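Local coordinates for elongation factor G (Thermus thermophilus, PDB 2DY1), which binds GTP with a magnesium ion and probably hydrolyses it as a translation elongation factor to help drive ribosomal translocation, at residues V291-D294 and G298-A301; T61-V66 and L406-S411. One frame throughout, in Å; residues are numbered along the deposited sequence.

Contact 1 of 2, residues V291-D294 and G298-A301; sequences VQVD and GQVA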
ATOM      1  N   VAL A 291      -5.742  11.057   5.929  1.00 11.10           N
ATOM      2  CA  VAL A 291      -6.008  11.618   7.239  1.00 12.89           C
ATOM      3  C   VAL A 291      -4.703  11.715   8.019  1.00 10.27           C
ATOM      4  O   VAL A 291      -3.839  10.845   7.871  1.00 12.20           O
ATOM      5  CB  VAL A 291      -6.956  10.683   8.031  1.00 11.26           C
ATOM      6  CG1 VAL A 291      -6.990  11.080   9.507  1.00 14.20           C
ATOM      7  CG2 VAL A 291      -8.378  10.752   7.440  1.00 11.94           C
ATOM      8  N   GLN A 292      -4.529  12.806   8.758  1.00 10.30           N
ATOM      9  CA  GLN A 292      -3.375  12.918   9.672  1.00  8.66           C
ATOM     10  C   GLN A 292      -3.957  13.030  11.075  1.00 13.39           C
ATOM     11  O   GLN A 292      -5.028  13.585  11.250  1.00 13.62           O
ATOM     12  CB  GLN A 292      -2.553  14.197   9.471  1.00 11.47           C
ATOM     13  CG  GLN A 292      -1.625  14.223   8.277  1.00 10.98           C
ATOM     14  CD  GLN A 292      -0.596  13.105   8.308  1.00 10.33           C
ATOM     15  OE1 GLN A 292      -0.552  12.262   7.419  1.00 11.02           O
ATOM     16  NE2 GLN A 292       0.252  13.105   9.343  1.00 13.16           N
ATOM     17  N   VAL A 293      -3.260  12.496  12.078  1.00 10.98           N
ATOM     18  CA  VAL A 293      -3.676  12.700  13.476  1.00 14.32           C
ATOM     19  C   VAL A 293      -2.321  13.066  14.107  1.00 16.34           C
ATOM     20  O   VAL A 293      -1.710  12.266  14.818  1.00 16.96           O
ATOM     21  CB  VAL A 293      -4.273  11.421  14.145  1.00 14.84           C
ATOM     22  CG1 VAL A 293      -4.814  11.761  15.534  1.00 18.12           C
ATOM     23  CG2 VAL A 293      -5.391  10.842  13.301  1.00 14.33           C
ATOM     24  N   ASP A 294      -1.830  14.262  13.779  1.00 15.70           N
ATOM     25  CA  ASP A 294      -0.524  14.736  14.261  1.00 15.72           C
ATOM     26  C   ASP A 294      -0.599  15.095  15.738  1.00 20.34           C
ATOM     27  O   ASP A 294      -1.562  15.704  16.186  1.00 21.87           O
ATOM     28  CB  ASP A 294      -0.075  15.990  13.488  1.00 15.97           C
ATOM     29  CG  ASP A 294       0.280  15.707  12.025  1.00 22.53           C
ATOM     30  OD1 ASP A 294       0.078  16.603  11.172  1.00 19.07           O
ATOM     31  OD2 ASP A 294       0.778  14.608  11.718  1.00 21.24           O
ATOM     32  N   GLY A 298      -4.809  17.020  16.643  1.00 18.93           N
ATOM     33  CA  GLY A 298      -6.099  16.369  16.500  1.00 23.27           C
ATOM     34  C   GLY A 298      -6.208  15.851  15.070  1.00 20.29           C
ATOM     35  O   GLY A 298      -5.289  16.045  14.276  1.00 22.38           O
ATOM     36  N   GLN A 299      -7.320  15.206  14.737  1.00 15.52           N
ATOM     37  CA  GLN A 299      -7.502  14.641  13.408  1.00 14.48           C
ATOM     38  C   GLN A 299      -7.791  15.694  12.345  1.00 16.19           C
ATOM     39  O   GLN A 299      -8.601  16.589  12.549  1.00 16.07           O
ATOM     40  CB  GLN A 299      -8.621  13.589  13.444  1.00 13.05           C
ATOM     41  CG  GLN A 299      -8.908  12.886  12.095  1.00 16.40           C
ATOM     42  CD  GLN A 299      -9.523  11.502  12.255  1.00 17.31           C
ATOM     43  OE1 GLN A 299     -10.177  10.986  11.343  1.00 21.27           O
ATOM     44  NE2 GLN A 299      -9.292  10.879  13.400  1.00 17.27           N
ATOM     45  N   VAL A 300      -7.068  15.613  11.228  1.00 11.48           N
ATOM     46  CA  VAL A 300      -7.277  16.515  10.104  1.00 14.05           C
ATOM     47  C   VAL A 300      -7.557  15.624   8.895  1.00 13.14           C
ATOM     48  O   VAL A 300      -6.780  14.723   8.593  1.00 12.24           O
ATOM     49  CB  VAL A 300      -6.029  17.395   9.806  1.00 13.07           C
ATOM     50  CG1 VAL A 300      -6.263  18.203   8.534  1.00 13.14           C
ATOM     51  CG2 VAL A 300      -5.762  18.335  10.969  1.00 16.10           C
ATOM     52  N   ALA A 301      -8.676  15.878   8.217  1.00 12.93           N
ATOM     53  CA  ALA A 301      -9.073  15.119   7.041  1.00 11.02           C
ATOM     54  C   ALA A 301      -8.669  15.942   5.829  1.00 11.25           C
ATOM     55  O   ALA A 301      -8.855  17.167   5.793  1.00 13.22           O
ATOM     56  CB  ALA A 301     -10.592  14.875   7.050  1.00 12.58           C
TER
HETATM   57  O   HOH W   1      -3.314  16.276  12.476  1.00 17.37           O
HETATM   58  O   HOH W   2      -3.723  14.846  18.339  1.00 32.90           O
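Gln292 and Val300 face each other as a hydrogen-bonded pair of an antiparallel beta hairpin, each residue both giving and taking a backbone bond. Gln292 N reaches Val300 O at 3.0 Å, and Val300 N reaches Gln292 O at 2.9 Å, both nearly straight at the hydrogen. Backbone CA-H...O contacts flank this pair: Val291 CA lies 3.5 Å from Val300 O, and Gln299 CA approaches Gln292 O.

On the face shared by Val291, Val293, Gln299 and Ala301, the aliphatic stem of Gln299 does the side-chain packing. Its CG lies anti to the backbone N (chi1 -179°) and the chain runs out extended, which brings CG within 3.7 Å of Val291 CG1; the two side chains cross at a slant. Toward the turn the strands part, and water bridges them. One water accepts from Asp294 N and donates to Gly298 O; a second, donating to Asp294 O at 3.2 Å, accepts from Gly298 N. Gly298 has backbone angles (81/179°) at which a side chain would jam against the preceding carbonyl.

On the other face, Gln292 NE2 gives a 2.9 Å bond to Asp294 OD2, the acceptor lying in the plane of the amide. The carboxylate is held further by Arg439 at OD2 and Tyr51 at OD1, while Gln292 OE1 accepts from Lys290 and Arg63. The hairpin forms the two middle strands, 285-294 and 298-307, of the four-stranded sheet of domain 2, with strand 347-350 beyond 298-307 and helix 392-408 packed against Val293 and Gln299.

Contact 2 of 2, residues T61-V66 and L406-S411; sequences TVRTGV and LEEDPS. With MG (magnesium ion), chain B; GTP (guanosine-5'-triphosphate), chain C.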
ATOM      1  N   THR A  61       9.850  10.569   2.263  1.00  8.75           N
ATOM      2  CA  THR A  61       8.487  11.008   2.447  1.00 10.43           C
ATOM      3  C   THR A  61       7.610   9.839   2.883  1.00 10.71           C
ATOM      4  O   THR A  61       7.240   8.972   2.088  1.00 10.07           O
ATOM      5  CB  THR A  61       7.995  11.648   1.125  1.00  6.87           C
ATOM      6  OG1 THR A  61       8.781  12.818   0.896  1.00  6.89           O
ATOM      7  CG2 THR A  61       6.515  12.058   1.206  1.00  9.53           C
ATOM      8  N   VAL A  62       7.260   9.837   4.167  1.00 10.63           N
ATOM      9  CA  VAL A  62       6.428   8.794   4.755  1.00  8.12           C
ATOM     10  C   VAL A  62       4.958   9.157   4.553  1.00  9.10           C
ATOM     11  O   VAL A  62       4.108   8.275   4.404  1.00 10.05           O
ATOM     12  CB  VAL A  62       6.728   8.688   6.270  1.00  9.21           C
ATOM     13  CG1 VAL A  62       5.757   7.730   6.968  1.00  9.16           C
ATOM     14  CG2 VAL A  62       8.174   8.244   6.450  1.00 11.42           C
ATOM     15  N   ARG A  63       4.691  10.464   4.560  1.00 10.14           N
ATOM     16  CA  ARG A  63       3.335  10.980   4.425  1.00  8.38           C
ATOM     17  C   ARG A  63       3.264  12.038   3.350  1.00  9.29           C
ATOM     18  O   ARG A  63       4.092  12.955   3.309  1.00  9.64           O
ATOM     19  CB  ARG A  63       2.879  11.609   5.742  1.00  9.48           C
ATOM     20  CG  ARG A  63       3.005  10.699   6.981  1.00  9.02           C
ATOM     21  CD  ARG A  63       2.136   9.473   6.899  1.00  8.99           C
ATOM     22  NE  ARG A  63       0.719   9.850   6.948  1.00  9.28           N
ATOM     23  CZ  ARG A  63      -0.287   9.002   6.739  1.00  8.93           C
ATOM     24  NH1 ARG A  63      -0.051   7.727   6.468  1.00 10.44           N
ATOM     25  NH2 ARG A  63      -1.545   9.436   6.812  1.00 11.44           N
ATOM     26  N   THR A  64       2.278  11.906   2.466  1.00  9.46           N
ATOM     27  CA  THR A  64       2.076  12.888   1.418  1.00  8.15           C
ATOM     28  C   THR A  64       1.913  14.295   1.988  1.00 11.12           C
ATOM     29  O   THR A  64       1.195  14.495   2.976  1.00 11.39           O
ATOM     30  CB  THR A  64       0.799  12.537   0.642  1.00  7.69           C
ATOM     31  OG1 THR A  64       0.942  11.223   0.098  1.00  9.54           O
ATOM     32  CG2 THR A  64       0.525  13.560  -0.475  1.00  9.56           C
ATOM     33  N   GLY A  65       2.596  15.257   1.370  1.00  9.14           N
ATOM     34  CA  GLY A  65       2.489  16.654   1.768  1.00  8.17           C
ATOM     35  C   GLY A  65       1.839  17.447   0.644  1.00 11.10           C
ATOM     36  O   GLY A  65       2.095  17.211  -0.526  1.00 10.23           O
ATOM     37  N   VAL A  66       0.971  18.382   1.009  1.00  8.75           N
ATOM     38  CA  VAL A  66       0.309  19.226   0.020  1.00  8.52           C
ATOM     39  C   VAL A  66       1.087  20.526  -0.159  1.00 10.91           C
ATOM     40  O   VAL A  66       1.527  21.156   0.819  1.00 12.29           O
ATOM     41  CB  VAL A  66      -1.141  19.555   0.468  1.00  8.40           C
ATOM     42  CG1 VAL A  66      -1.825  20.412  -0.602  1.00 13.49           C
ATOM     43  CG2 VAL A  66      -1.923  18.255   0.688  1.00 10.33           C
ATOM     44  N   LEU A 406      -4.341   3.789  13.182  1.00 11.33           N
ATOM     45  CA  LEU A 406      -5.091   3.194  12.077  1.00 10.64           C
ATOM     46  C   LEU A 406      -5.980   4.212  11.373  1.00 13.97           C
ATOM     47  O   LEU A 406      -6.348   4.000  10.221  1.00 13.61           O
ATOM     48  CB  LEU A 406      -5.893   1.968  12.561  1.00 14.81           C
ATOM     49  CG  LEU A 406      -5.210   0.588  12.550  1.00 21.27           C
ATOM     50  CD1 LEU A 406      -5.100   0.092  11.120  1.00 23.73           C
ATOM     51  CD2 LEU A 406      -3.822   0.653  13.190  1.00 20.66           C
ATOM     52  N   GLU A 407      -6.352   5.296  12.051  1.00 13.89           N
ATOM     53  CA  GLU A 407      -7.127   6.349  11.376  1.00 14.03           C
ATOM     54  C   GLU A 407      -6.198   7.011  10.377  1.00 13.84           C
ATOM     55  O   GLU A 407      -6.570   7.283   9.227  1.00 14.45           O
ATOM     56  CB  GLU A 407      -7.573   7.447  12.343  1.00 20.71           C
ATOM     57  CG  GLU A 407      -8.823   7.181  13.089  1.00 25.41           C
ATOM     58  CD  GLU A 407     -10.016   6.990  12.173  1.00 23.18           C
ATOM     59  OE1 GLU A 407     -10.164   7.733  11.166  1.00 20.19           O
ATOM     60  OE2 GLU A 407     -10.814   6.094  12.483  1.00 25.12           O
ATOM     61  N   GLU A 408      -4.981   7.305  10.828  1.00 11.43           N
ATOM     62  CA  GLU A 408      -4.006   7.965   9.994  1.00 12.75           C
ATOM     63  C   GLU A 408      -3.504   7.029   8.908  1.00 12.58           C
ATOM     64  O   GLU A 408      -3.270   7.450   7.769  1.00 15.35           O
ATOM     65  CB  GLU A 408      -2.846   8.442  10.893  1.00 15.93           C
ATOM     66  CG  GLU A 408      -1.773   9.205  10.216  1.00 19.55           C
ATOM     67  CD  GLU A 408      -0.786   9.757  11.230  1.00 15.07           C
ATOM     68  OE1 GLU A 408      -1.013  10.865  11.771  1.00 15.08           O
ATOM     69  OE2 GLU A 408       0.218   9.060  11.466  1.00 13.83           O
ATOM     70  N   ASP A 409      -3.384   5.740   9.228  1.00 12.12           N
ATOM     71  CA  ASP A 409      -2.849   4.800   8.252  1.00 10.62           C
ATOM     72  C   ASP A 409      -3.635   3.511   8.131  1.00 12.01           C
ATOM     73  O   ASP A 409      -3.327   2.504   8.757  1.00 10.57           O
ATOM     74  CB  ASP A 409      -1.386   4.490   8.598  1.00 11.14           C
ATOM     75  CG  ASP A 409      -0.712   3.619   7.564  1.00 13.73           C
ATOM     76  OD1 ASP A 409      -1.311   3.288   6.509  1.00 10.16           O
ATOM     77  OD2 ASP A 409       0.453   3.262   7.808  1.00 12.58           O
ATOM     78  N   PRO A 410      -4.694   3.535   7.312  1.00 12.16           N
ATOM     79  CA  PRO A 410      -5.543   2.361   7.092  1.00 13.15           C
ATOM     80  C   PRO A 410      -4.871   1.274   6.241  1.00 12.40           C
ATOM     81  O   PRO A 410      -5.509   0.261   5.905  1.00 14.69           O
ATOM     82  CB  PRO A 410      -6.796   2.957   6.421  1.00 14.59           C
ATOM     83  CG  PRO A 410      -6.782   4.392   6.839  1.00 19.16           C
ATOM     84  CD  PRO A 410      -5.319   4.748   6.759  1.00 14.29           C
ATOM     85  N   SER A 411      -3.602   1.481   5.865  1.00 10.71           N
ATOM     86  CA  SER A 411      -2.889   0.455   5.105  1.00 10.07           C
ATOM     87  C   SER A 411      -2.290  -0.580   6.060  1.00 14.14           C
ATOM     88  O   SER A 411      -1.725  -1.578   5.621  1.00 14.54           O
ATOM     89  CB  SER A 411      -1.780   1.048   4.223  1.00 11.65           C
ATOM     90  OG  SER A 411      -0.602   1.329   4.967  1.00 12.59           O
TER
HETATM   91 MG    MG B 701      10.046  12.940  -0.716  1.00  9.28          MG
HETATM   92  PG  GTP C 700      11.372   9.998  -1.367  1.00 10.86           P
HETATM   93  O1G GTP C 700      12.194   9.199  -0.241  1.00 13.18           O
HETATM   94  O2G GTP C 700      10.331  10.990  -0.655  1.00 10.80           O
HETATM   95  O3G GTP C 700      10.715   9.104  -2.347  1.00 14.90           O
HETATM   96  O3B GTP C 700      12.521  10.900  -2.046  1.00  9.77           O
HETATM   97  PB  GTP C 700      12.252  12.173  -2.985  1.00 11.27           P
HETATM   98  O1B GTP C 700      11.870  11.694  -4.335  1.00 11.91           O
HETATM   99  O2B GTP C 700      11.332  13.114  -2.302  1.00  8.00           O
HETATM  100  O3A GTP C 700      13.732  12.772  -3.143  1.00 13.85           O
HETATM  101  PA  GTP C 700      14.335  13.938  -2.221  1.00 14.91           P
HETATM  102  O1A GTP C 700      13.777  15.236  -2.660  1.00 14.79           O
HETATM  103  O2A GTP C 700      14.189  13.546  -0.800  1.00 15.16           O
HETATM  104  O5' GTP C 700      15.892  13.926  -2.618  1.00 13.65           O
HETATM  105  C5' GTP C 700      16.710  12.854  -2.149  1.00 14.65           C
HETATM  106  C4' GTP C 700      18.185  13.217  -2.310  1.00 19.65           C
HETATM  107  O4' GTP C 700      18.363  13.605  -3.682  1.00 15.10           O
HETATM  108  C3' GTP C 700      18.514  14.449  -1.464  1.00 20.18           C
HETATM  109  O3' GTP C 700      19.882  14.381  -1.052  1.00 24.77           O
HETATM  110  C2' GTP C 700      18.315  15.597  -2.452  1.00 19.94           C
HETATM  111  O2' GTP C 700      19.163  16.690  -2.085  1.00 21.94           O
HETATM  112  C1' GTP C 700      18.893  14.939  -3.703  1.00 11.76           C
HETATM  113  N9  GTP C 700      18.474  15.607  -4.956  1.00 14.53           N
HETATM  114  C8  GTP C 700      17.220  15.862  -5.327  1.00 13.98           C
HETATM  115  N7  GTP C 700      17.211  16.345  -6.567  1.00 14.05           N
HETATM  116  C5  GTP C 700      18.470  16.407  -6.992  1.00 13.10           C
HETATM  117  C6  GTP C 700      19.064  16.822  -8.179  1.00 18.90           C
HETATM  118  O6  GTP C 700      18.395  17.199  -9.140  1.00 16.27           O
HETATM  119  N1  GTP C 700      20.460  16.768  -8.283  1.00 16.72           N
HETATM  120  C2  GTP C 700      21.224  16.300  -7.207  1.00 20.68           C
HETATM  121  N2  GTP C 700      22.549  16.245  -7.302  1.00 19.77           N
HETATM  122  N3  GTP C 700      20.614  15.904  -6.079  1.00 17.96           N
HETATM  123  C4  GTP C 700      19.279  15.947  -5.959  1.00 16.38           C
HETATM  124  O   HOH W   3      -1.428   5.313   4.683  1.00 15.85           O
HETATM  125  O   HOH W   4      11.638  13.333   0.586  1.00 11.70           O
HETATM  126  O   HOH W   5       8.414  12.774  -2.014  1.00  8.96           O
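The segment that brings Thr61 to the magnesium-GTP site, as the switch 1 region does in translational GTPases, continues to Arg63, whose side chain reaches the C-terminal end of helix 392-408. At the nucleotide, Thr61 OG1 binds the magnesium ion at 2.0 Å, and Thr61 N donates to O2G of the GTP gamma-phosphate at 3.0 Å. O2G and O2B of GTP, two waters and Thr23 complete the metal shell.

Arg63 bends at chi2 and chi3 (-63° and -67°), swinging its guanidinium onto the backbone of the helix end. There NH2 donates to Glu408 O at 2.8 Å, a bent bond, with the donor lifted 39° out of the carbonyl plane. Over one face of the guanidinium, toward its rim, sits Glu408 CG, 3.4 Å from NH2, so the methylene of the glutamate packs there while its carboxylate turns to Val293 N and Arg439. The NH1 side looks toward Asp409: a water bonded to Asp409 OD1 at 2.7 Å accepts only a weak bond from Arg63 NH1. Asp409 OD1 is fixed from within its own segment by two donors, Ser411 OG at 2.6 Å and Ser411 N, the latter making an Asx turn just after the helix. With an alanine in place of Arg63, Glu408 O would probably lose its guanidinium donor, and a gap would be likely to open over Glu408 CG.

Arg63 thus spans from the GTP-binding domain to domain III, with Lys290 of strand 285-294 against its side chain. Beyond it the chain enters strand 65-71, paired with strand 74-80, while Val62 and Ser411 both touch helix 430-442.

Contact 1 is the more buried of the two and holds neighbouring strands of one domain-2 hairpin; contact 2 is partly buried and joins segments some 340 residues apart, from the GTP-binding domain and domain III. Their chemistry differs accordingly: paired backbone hydrogen bonds and aliphatic packing in 291-294 with 298-301, against one long charged side chain meeting a helix-end carbonyl in 61-66 with 406-411. Their centres lie about 9 Å apart, and the polar ends of Gln292, Arg63 and Glu408 tie the two together, so that three domains meet about 13 Å from the magnesium ion, measured from the side chain of Gln292.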